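Local structure of 3-Hydroxyacyl-CoA dehydrogenase (Ralstonia eutropha H16, 4PZC) at residues I18-A23 / A44-S49; V86-T91 / D95-I100; M139-P144 / A149-I154. The protein probably oxidises (S)-3-hydroxybutyryl-CoA and related (S)-3-hydroxyacyl-CoA thioesters reversibly at the 3-hydroxyl, using NAD+. One frame throughout, in Å; residues are numbered along the deposited sequence.

All three contacts belong to the NAD-binding, Rossmann-type domain and follow one another along the chain, each closing before the next opens. Contact 1 joins helices 13-23 and 36-54; contact 2 sets helix 94-107 against the end of strand 85-88; contact 3 is the hairpin of strands 136-141 and 150-155. The latter two reach the same mixed sheet. Centres lie about 20 Å apart for contacts 1 and 2, and about 16 Å from each of these to contact 3, yet all touch: I18 packs on I87 and F141, and I87 on M139. Nucleotide-binding positions, a predicted CoA position and the predicted active-site histidine are thus carried on one connected framework.

Contact 1: residues I18-A23 / A44-S49; sequences IAQACA and ATVASS
Q20 reaches from helix 13-23 across to V46 and S49 on helix 36-54, and these three side chains make essentially the whole contact. The backbones are closest at Q20 and V46, whose CA atoms stand 6.4 Å apart. The buried area is small, about 156 Å², because a single long side chain does the bridging.

The apolar part is the meeting of Q20 with V46. Their side chains run past each other in opposite directions, the stem of the glutamine alongside the branched end of the valine. Q20 CB lies 4.0 Å from both V46 CG1 and V46 CG2. Further out, the amide oxygen sits above the fork of the valine, with Q20 OE1 3.5 Å from V46 CG1 and 3.6 Å from V46 CG2. With CG turned anti to the backbone N (chi1 170°) and the chain extended beyond it, the Q20 amide is carried over the valine to the next turn of the opposite helix.

The polar part is slight. Q20 NE2 gives a weak hydrogen bond to S49 OG at 3.4 Å, with an N-H...O angle of 150°. The S49 hydroxyl also lies anti to its own backbone N, which directs it at the glutamine.

Other residues close in on the same side chains: Q20 also touches L50 and L53 of helix 36-54 and P146 of a loop, while V46 leans on N16. On helix 13-23, A19 packs down on V29 and M31 of strand 28-32.

S49 is a predicted CoA-binding residue, and helix 13-23 follows the glycine-rich GxGxxG turn predicted to bind NAD+. Helix 13-23 belongs to the first beta-alpha-beta unit of the Rossmann fold, with strands 5-9 and 28-32, and the contact packs against it helix 36-54, which follows strand 28-32.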
loop_
_atom_site.group_PDB
_atom_site.type_symbol
_atom_site.label_atom_id
_atom_site.label_comp_id
_atom_site.label_asym_id
_atom_site.label_seq_id
_atom_site.Cartn_x
_atom_site.Cartn_y
_atom_site.Cartn_z
ATOM N N ILE A 18 -24.987 -3.070 6.505
ATOM C CA ILE A 18 -25.274 -1.842 7.241
ATOM C C ILE A 18 -26.320 -2.131 8.302
ATOM O O ILE A 18 -26.226 -1.653 9.441
ATOM C CB ILE A 18 -25.871 -0.707 6.378
ATOM C CG1 ILE A 18 -25.273 -0.618 4.972
ATOM C CG2 ILE A 18 -25.708 0.611 7.111
ATOM C CD1 ILE A 18 -23.771 -0.577 4.957
ATOM N N ALA A 19 -27.336 -2.891 7.903
ATOM C CA ALA A 19 -28.433 -3.245 8.800
ATOM C C ALA A 19 -27.864 -3.808 10.097
ATOM O O ALA A 19 -27.971 -3.192 11.165
ATOM C CB ALA A 19 -29.366 -4.251 8.133
ATOM N N GLN A 20 -27.216 -4.958 9.967
ATOM C CA GLN A 20 -26.552 -5.593 11.071
ATOM C C GLN A 20 -25.833 -4.587 11.950
ATOM O O GLN A 20 -26.029 -4.567 13.169
ATOM C CB GLN A 20 -25.550 -6.612 10.532
ATOM C CG GLN A 20 -24.625 -7.172 11.596
ATOM C CD GLN A 20 -24.071 -8.520 11.226
ATOM O OE1 GLN A 20 -24.529 -9.156 10.277
ATOM N NE2 GLN A 20 -23.079 -8.971 11.976
ATOM N N ALA A 21 -25.009 -3.756 11.316
ATOM C CA ALA A 21 -24.055 -2.901 12.033
ATOM C C ALA A 21 -24.746 -1.935 12.951
ATOM O O ALA A 21 -24.238 -1.611 14.015
ATOM C CB ALA A 21 -23.185 -2.136 11.051
ATOM N N CYS A 22 -25.899 -1.462 12.506
ATOM C CA CYS A 22 -26.742 -0.626 13.327
ATOM C C CYS A 22 -27.359 -1.469 14.441
ATOM O O CYS A 22 -27.255 -1.131 15.619
ATOM C CB CYS A 22 -27.865 -0.008 12.482
ATOM S SG CYS A 22 -27.422 0.726 10.884
ATOM N N ALA A 23 -27.991 -2.571 14.048
ATOM C CA ALA A 23 -28.799 -3.396 14.945
ATOM C C ALA A 23 -28.068 -3.775 16.221
ATOM O O ALA A 23 -28.589 -3.585 17.324
ATOM C CB ALA A 23 -29.236 -4.650 14.230
ATOM N N ALA A 44 -31.167 -13.965 6.441
ATOM C CA ALA A 44 -30.422 -15.225 6.489
ATOM C C ALA A 44 -28.922 -15.011 6.666
ATOM O O ALA A 44 -28.272 -15.733 7.432
ATOM C CB ALA A 44 -30.674 -16.041 5.234
ATOM N N THR A 45 -28.369 -14.029 5.958
ATOM C CA THR A 45 -26.923 -13.784 6.011
ATOM C C THR A 45 -26.526 -13.148 7.344
ATOM O O THR A 45 -25.454 -13.436 7.873
ATOM C CB THR A 45 -26.421 -12.896 4.848
ATOM O OG1 THR A 45 -27.478 -12.686 3.906
ATOM C CG2 THR A 45 -25.200 -13.542 4.156
ATOM N N VAL A 46 -27.388 -12.291 7.884
ATOM C CA VAL A 46 -27.135 -11.683 9.190
ATOM C C VAL A 46 -27.366 -12.718 10.295
ATOM O O VAL A 46 -26.647 -12.741 11.300
ATOM C CB VAL A 46 -27.993 -10.417 9.405
ATOM C CG1 VAL A 46 -27.870 -9.886 10.831
ATOM C CG2 VAL A 46 -27.577 -9.351 8.406
ATOM N N ALA A 47 -28.365 -13.573 10.098
ATOM C CA ALA A 47 -28.523 -14.754 10.930
ATOM C C ALA A 47 -27.220 -15.560 10.893
ATOM O O ALA A 47 -26.454 -15.548 11.872
ATOM C CB ALA A 47 -29.705 -15.593 10.458
ATOM N N SER A 48 -26.956 -16.216 9.756
ATOM C CA SER A 48 -25.727 -17.007 9.552
ATOM C C SER A 48 -24.478 -16.297 10.104
ATOM O O SER A 48 -23.654 -16.896 10.788
ATOM C CB SER A 48 -25.545 -17.331 8.059
ATOM O OG SER A 48 -24.269 -17.906 7.793
ATOM N N SER A 49 -24.365 -15.010 9.811
ATOM C CA SER A 49 -23.255 -14.200 10.283
ATOM C C SER A 49 -23.204 -14.076 11.809
ATOM O O SER A 49 -22.125 -14.161 12.404
ATOM C CB SER A 49 -23.332 -12.806 9.668
ATOM O OG SER A 49 -22.504 -11.903 10.368
#

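Contact 2: residues V86-T91 / D95-I100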
loop_
_atom_site.group_PDB
_atom_site.type_symbol
_atom_site.label_atom_id
_atom_site.label_comp_id
_atom_site.label_asym_id
_atom_site.label_seq_id
_atom_site.Cartn_x
_atom_site.Cartn_y
_atom_site.Cartn_z
ATOM N N VAL A 86 -32.209 7.580 5.483
ATOM C CA VAL A 86 -32.243 6.461 4.545
ATOM C C VAL A 86 -30.934 6.288 3.753
ATOM O O VAL A 86 -30.423 7.234 3.141
ATOM C CB VAL A 86 -33.409 6.626 3.556
ATOM C CG1 VAL A 86 -33.746 5.290 2.898
ATOM C CG2 VAL A 86 -34.633 7.190 4.272
ATOM N N ILE A 87 -30.422 5.057 3.752
ATOM C CA ILE A 87 -29.178 4.715 3.095
ATOM C C ILE A 87 -29.525 3.844 1.918
ATOM O O ILE A 87 -29.895 2.674 2.096
ATOM C CB ILE A 87 -28.247 3.891 4.010
ATOM C CG1 ILE A 87 -27.770 4.720 5.206
ATOM C CG2 ILE A 87 -27.046 3.368 3.222
ATOM C CD1 ILE A 87 -27.151 3.882 6.305
ATOM N N GLU A 88 -29.417 4.406 0.717
ATOM C CA GLU A 88 -29.585 3.608 -0.475
ATOM C C GLU A 88 -28.305 2.831 -0.619
ATOM O O GLU A 88 -27.214 3.392 -0.562
ATOM C CB GLU A 88 -29.880 4.445 -1.719
ATOM C CG GLU A 88 -29.985 3.597 -2.991
ATOM C CD GLU A 88 -28.633 3.227 -3.538
ATOM O OE1 GLU A 88 -27.942 4.165 -3.967
ATOM O OE2 GLU A 88 -28.244 2.030 -3.503
ATOM N N ALA A 89 -28.468 1.526 -0.804
ATOM C CA ALA A 89 -27.367 0.588 -0.776
ATOM C C ALA A 89 -27.709 -0.565 -1.714
ATOM O O ALA A 89 -27.400 -1.726 -1.454
ATOM C CB ALA A 89 -27.158 0.096 0.650
ATOM N N ALA A 90 -28.344 -0.234 -2.823
ATOM C CA ALA A 90 -29.015 -1.247 -3.606
ATOM C C ALA A 90 -28.458 -1.379 -4.980
ATOM O O ALA A 90 -28.499 -2.481 -5.514
ATOM C CB ALA A 90 -30.490 -0.950 -3.685
ATOM N N THR A 91 -27.978 -0.286 -5.581
ATOM C CA THR A 91 -27.244 -0.422 -6.844
ATOM C C THR A 91 -26.218 0.655 -7.185
ATOM O O THR A 91 -26.275 1.783 -6.709
ATOM C CB THR A 91 -28.206 -0.569 -8.042
ATOM O OG1 THR A 91 -27.634 -1.457 -9.019
ATOM C CG2 THR A 91 -28.522 0.788 -8.676
ATOM N N ASP A 95 -28.650 5.396 -13.660
ATOM C CA ASP A 95 -30.035 5.667 -13.959
ATOM C C ASP A 95 -30.874 5.090 -12.839
ATOM O O ASP A 95 -31.707 5.789 -12.240
ATOM C CB ASP A 95 -30.413 5.091 -15.316
ATOM C CG ASP A 95 -29.824 5.900 -16.468
ATOM O OD1 ASP A 95 -29.661 7.123 -16.295
ATOM O OD2 ASP A 95 -29.525 5.326 -17.538
ATOM N N LEU A 96 -30.630 3.829 -12.511
ATOM C CA LEU A 96 -31.449 3.183 -11.491
ATOM C C LEU A 96 -31.252 3.831 -10.112
ATOM O O LEU A 96 -32.223 4.154 -9.421
ATOM C CB LEU A 96 -31.193 1.675 -11.430
ATOM C CG LEU A 96 -32.102 0.947 -10.416
ATOM C CD1 LEU A 96 -33.540 0.827 -10.927
ATOM C CD2 LEU A 96 -31.552 -0.414 -10.040
ATOM N N LYS A 97 -29.997 4.021 -9.728
ATOM C CA LYS A 97 -29.676 4.731 -8.496
ATOM C C LYS A 97 -30.539 5.969 -8.339
ATOM O O LYS A 97 -31.139 6.163 -7.280
ATOM C CB LYS A 97 -28.197 5.141 -8.476
ATOM C CG LYS A 97 -27.598 5.329 -7.086
ATOM C CD LYS A 97 -26.125 4.914 -7.090
ATOM C CE LYS A 97 -25.495 4.903 -5.702
ATOM N NZ LYS A 97 -25.662 3.639 -4.930
ATOM N N VAL A 98 -30.599 6.795 -9.392
ATOM C CA VAL A 98 -31.382 8.047 -9.367
ATOM C C VAL A 98 -32.822 7.745 -8.952
ATOM O O VAL A 98 -33.277 8.167 -7.877
ATOM C CB VAL A 98 -31.350 8.792 -10.744
ATOM C CG1 VAL A 98 -32.479 9.805 -10.880
ATOM C CG2 VAL A 98 -30.011 9.496 -10.955
ATOM N N LYS A 99 -33.519 6.995 -9.807
ATOM C CA LYS A 99 -34.921 6.655 -9.581
ATOM C C LYS A 99 -35.182 6.358 -8.106
ATOM O O LYS A 99 -36.032 6.993 -7.479
ATOM C CB LYS A 99 -35.313 5.456 -10.440
ATOM C CG LYS A 99 -35.847 5.824 -11.815
ATOM C CD LYS A 99 -35.424 4.806 -12.881
ATOM C CE LYS A 99 -35.872 5.209 -14.289
ATOM N NZ LYS A 99 -34.721 5.220 -15.247
ATOM N N ILE A 100 -34.422 5.416 -7.555
ATOM C CA ILE A 100 -34.542 5.069 -6.142
ATOM C C ILE A 100 -34.516 6.286 -5.220
ATOM O O ILE A 100 -35.375 6.417 -4.346
ATOM C CB ILE A 100 -33.445 4.102 -5.674
ATOM C CG1 ILE A 100 -33.517 2.772 -6.442
ATOM C CG2 ILE A 100 -33.569 3.846 -4.174
ATOM C CD1 ILE A 100 -32.216 1.994 -6.428
#
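K97 folds its long side chain back from helix 94-107 to place its ammonium group between the carboxylate of E88 and the main-chain oxygen of T91. To E88 it forms a salt bridge, K97 NZ to E88 OE1 at 2.5 Å, and OE1 uses the lone pair on the side of its sister oxygen. To T91 it gives a hydrogen bond, K97 NZ to T91 O at 2.6 Å, with the donor tilted 26° from the carbonyl plane. N117 O is a third acceptor for NZ. The lysine gets there by bending at chi2 and chi4, while its CG lies anti to the backbone N (chi1 -155°).

The two oxygens of E88 are divided between different donors. OE1 takes K97 and the hydroxyl of S116. OE2 turns to the loop that follows the strand and accepts the T91 amide, T91 N to E88 OE2 at 3.1 Å, from above the carboxylate plane. A90 N also points at OE2, though the modelled distance is too short to be trusted. E88 therefore ties the loop to the helix, and the nearby lysine would be expected to favour a charged carboxylate. On the helix side, L96 N is satisfied by N93 OD1.

Apolar contacts flank this polar core. T91 CG2 meets L96 CD2 at 3.5 Å, their side chains crossing at about a right angle, and E88 CG rests 3.8 Å from I100 CG2.

K97 is a predicted NAD+-binding residue, and A90 touches the glycine-rich segment. Strand 85-88 is hydrogen-bonded to strand 5-9 on one side and strand 113-117 on the other, and helix 94-107 links strand 85-88 to the neighbouring parallel strand 113-117 as the helix of a beta-alpha-beta unit, with I100 reaching V9.

Contact 3: residues M139-P144 / A149-I154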
loop_
_atom_site.group_PDB
_atom_site.type_symbol
_atom_site.label_atom_id
_atom_site.label_comp_id
_atom_site.label_asym_id
_atom_site.label_seq_id
_atom_site.Cartn_x
_atom_site.Cartn_y
_atom_site.Cartn_z
ATOM N N MET A 139 -21.859 7.829 1.460
ATOM C CA MET A 139 -21.075 6.942 2.311
ATOM C C MET A 139 -20.455 5.824 1.485
ATOM O O MET A 139 -20.982 5.424 0.455
ATOM C CB MET A 139 -21.940 6.361 3.407
ATOM C CG MET A 139 -22.750 7.431 4.115
ATOM S SD MET A 139 -24.045 6.764 5.171
ATOM C CE MET A 139 -23.084 6.084 6.536
ATOM N N HIS A 140 -19.307 5.348 1.930
ATOM C CA HIS A 140 -18.667 4.216 1.310
ATOM C C HIS A 140 -18.261 3.323 2.464
ATOM O O HIS A 140 -17.296 3.616 3.175
ATOM C CB HIS A 140 -17.472 4.666 0.447
ATOM C CG HIS A 140 -16.724 3.542 -0.216
ATOM N ND1 HIS A 140 -17.331 2.628 -1.048
ATOM C CD2 HIS A 140 -15.415 3.201 -0.184
ATOM C CE1 HIS A 140 -16.435 1.755 -1.476
ATOM N NE2 HIS A 140 -15.263 2.084 -0.971
ATOM N N PHE A 141 -19.046 2.270 2.674
ATOM C CA PHE A 141 -18.736 1.211 3.634
ATOM C C PHE A 141 -17.844 0.190 3.004
ATOM O O PHE A 141 -17.755 0.143 1.779
ATOM C CB PHE A 141 -20.001 0.515 4.056
ATOM C CG PHE A 141 -20.854 1.335 4.970
ATOM C CD1 PHE A 141 -20.632 1.308 6.334
ATOM C CD2 PHE A 141 -21.880 2.126 4.468
ATOM C CE1 PHE A 141 -21.420 2.052 7.192
ATOM C CE2 PHE A 141 -22.673 2.872 5.322
ATOM C CZ PHE A 141 -22.445 2.831 6.687
ATOM N N PHE A 142 -17.200 -0.643 3.819
ATOM C CA PHE A 142 -16.206 -1.587 3.275
ATOM C C PHE A 142 -16.502 -3.082 3.394
ATOM O O PHE A 142 -16.973 -3.568 4.407
ATOM C CB PHE A 142 -14.812 -1.250 3.766
ATOM C CG PHE A 142 -14.210 -0.088 3.044
ATOM C CD1 PHE A 142 -13.517 -0.284 1.881
ATOM C CD2 PHE A 142 -14.380 1.205 3.501
ATOM C CE1 PHE A 142 -12.951 0.785 1.206
ATOM C CE2 PHE A 142 -13.834 2.280 2.824
ATOM C CZ PHE A 142 -13.104 2.069 1.679
ATOM N N ASN A 143 -16.057 -3.772 2.350
ATOM C CA ASN A 143 -16.717 -4.923 1.732
ATOM C C ASN A 143 -17.305 -6.002 2.631
ATOM O O ASN A 143 -18.348 -6.580 2.269
ATOM C CB ASN A 143 -15.770 -5.553 0.697
ATOM C CG ASN A 143 -15.402 -4.588 -0.415
ATOM O OD1 ASN A 143 -14.817 -3.515 -0.174
ATOM N ND2 ASN A 143 -15.742 -4.964 -1.644
ATOM N N PRO A 144 -16.610 -6.330 3.749
ATOM C CA PRO A 144 -17.207 -7.030 4.916
ATOM C C PRO A 144 -17.700 -6.027 5.981
ATOM O O PRO A 144 -16.980 -5.686 6.919
ATOM C CB PRO A 144 -16.059 -7.913 5.435
ATOM C CG PRO A 144 -14.915 -7.727 4.480
ATOM C CD PRO A 144 -15.141 -6.425 3.771
ATOM N N ALA A 149 -13.977 -1.405 10.164
ATOM C CA ALA A 149 -14.296 -0.325 11.072
ATOM C C ALA A 149 -14.093 1.038 10.433
ATOM O O ALA A 149 -13.529 1.926 11.071
ATOM C CB ALA A 149 -13.460 -0.441 12.344
ATOM N N LEU A 150 -14.568 1.231 9.204
ATOM C CA LEU A 150 -14.547 2.577 8.617
ATOM C C LEU A 150 -15.480 2.833 7.445
ATOM O O LEU A 150 -15.936 1.915 6.736
ATOM C CB LEU A 150 -13.133 2.965 8.201
ATOM C CG LEU A 150 -12.536 2.401 6.896
ATOM C CD1 LEU A 150 -13.096 1.024 6.503
ATOM C CD2 LEU A 150 -12.650 3.433 5.772
ATOM N N VAL A 151 -15.744 4.118 7.261
ATOM C CA VAL A 151 -16.590 4.600 6.195
ATOM C C VAL A 151 -16.026 5.906 5.663
ATOM O O VAL A 151 -15.509 6.751 6.441
ATOM C CB VAL A 151 -17.993 4.922 6.702
ATOM C CG1 VAL A 151 -18.963 5.018 5.533
ATOM C CG2 VAL A 151 -18.441 3.871 7.692
ATOM N N GLU A 152 -16.140 6.079 4.350
ATOM C CA GLU A 152 -15.822 7.344 3.775
ATOM C C GLU A 152 -17.118 8.112 3.791
ATOM O O GLU A 152 -18.139 7.609 3.348
ATOM C CB GLU A 152 -15.261 7.205 2.362
ATOM C CG GLU A 152 -14.032 6.312 2.285
ATOM C CD GLU A 152 -13.360 6.317 0.919
ATOM O OE1 GLU A 152 -13.931 5.816 -0.084
ATOM O OE2 GLU A 152 -12.220 6.810 0.859
ATOM N N LEU A 153 -17.069 9.322 4.342
ATOM C CA LEU A 153 -18.211 10.214 4.391
ATOM C C LEU A 153 -17.926 11.219 3.339
ATOM O O LEU A 153 -16.927 11.910 3.411
ATOM C CB LEU A 153 -18.300 10.908 5.740
ATOM C CG LEU A 153 -18.457 9.992 6.957
ATOM C CD1 LEU A 153 -18.500 10.831 8.237
ATOM C CD2 LEU A 153 -19.700 9.110 6.823
ATOM N N ILE A 154 -18.775 11.278 2.333
ATOM C CA ILE A 154 -18.450 12.050 1.170
ATOM C C ILE A 154 -19.461 13.163 0.970
ATOM O O ILE A 154 -20.658 12.935 0.746
ATOM C CB ILE A 154 -18.369 11.200 -0.075
ATOM C CG1 ILE A 154 -17.508 9.963 0.185
ATOM C CG2 ILE A 154 -17.805 12.046 -1.203
ATOM C CD1 ILE A 154 -18.253 8.635 0.173
#
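V151 stands squarely over the ring of F141: chi1 of -163° turns its CG1 anti to the backbone N and sets it 4.0 Å from the ring centroid, only 3° off the normal, a CH-pi contact. The other methyl, V151 CG2, lies on the same side of the ring plane but past the CD1-CE1 bond, 3.5 Å from F141 CE1. M139, on the same side of the sheet, brings its CB to 3.9 Å from V151 CG1.

On the opposite side, H140 and E152 run side by side and point the same way, their ring and carboxylate planes 52° apart. E152 OE1 comes obliquely to the imidazole, nearest H140 CD2 at 3.0 Å, and 4.1 Å from H140 NE2. E152 OE2 is held by the amides of V188 and V189. The strands form an antiparallel hairpin of the NAD-binding domain; H140 is predicted to matter for catalysis, consistent with the family's histidine-glutamate pair. Backbone bonds pair the two residues both ways: H140 N to E152 O (2.9 Å), E152 N to H140 O (3.0 Å).

F142 turns its edge to E152 CG, and L150 CD1 lies 3.3 Å from F142 CD2. L150 also packs on L220 of the second subunit.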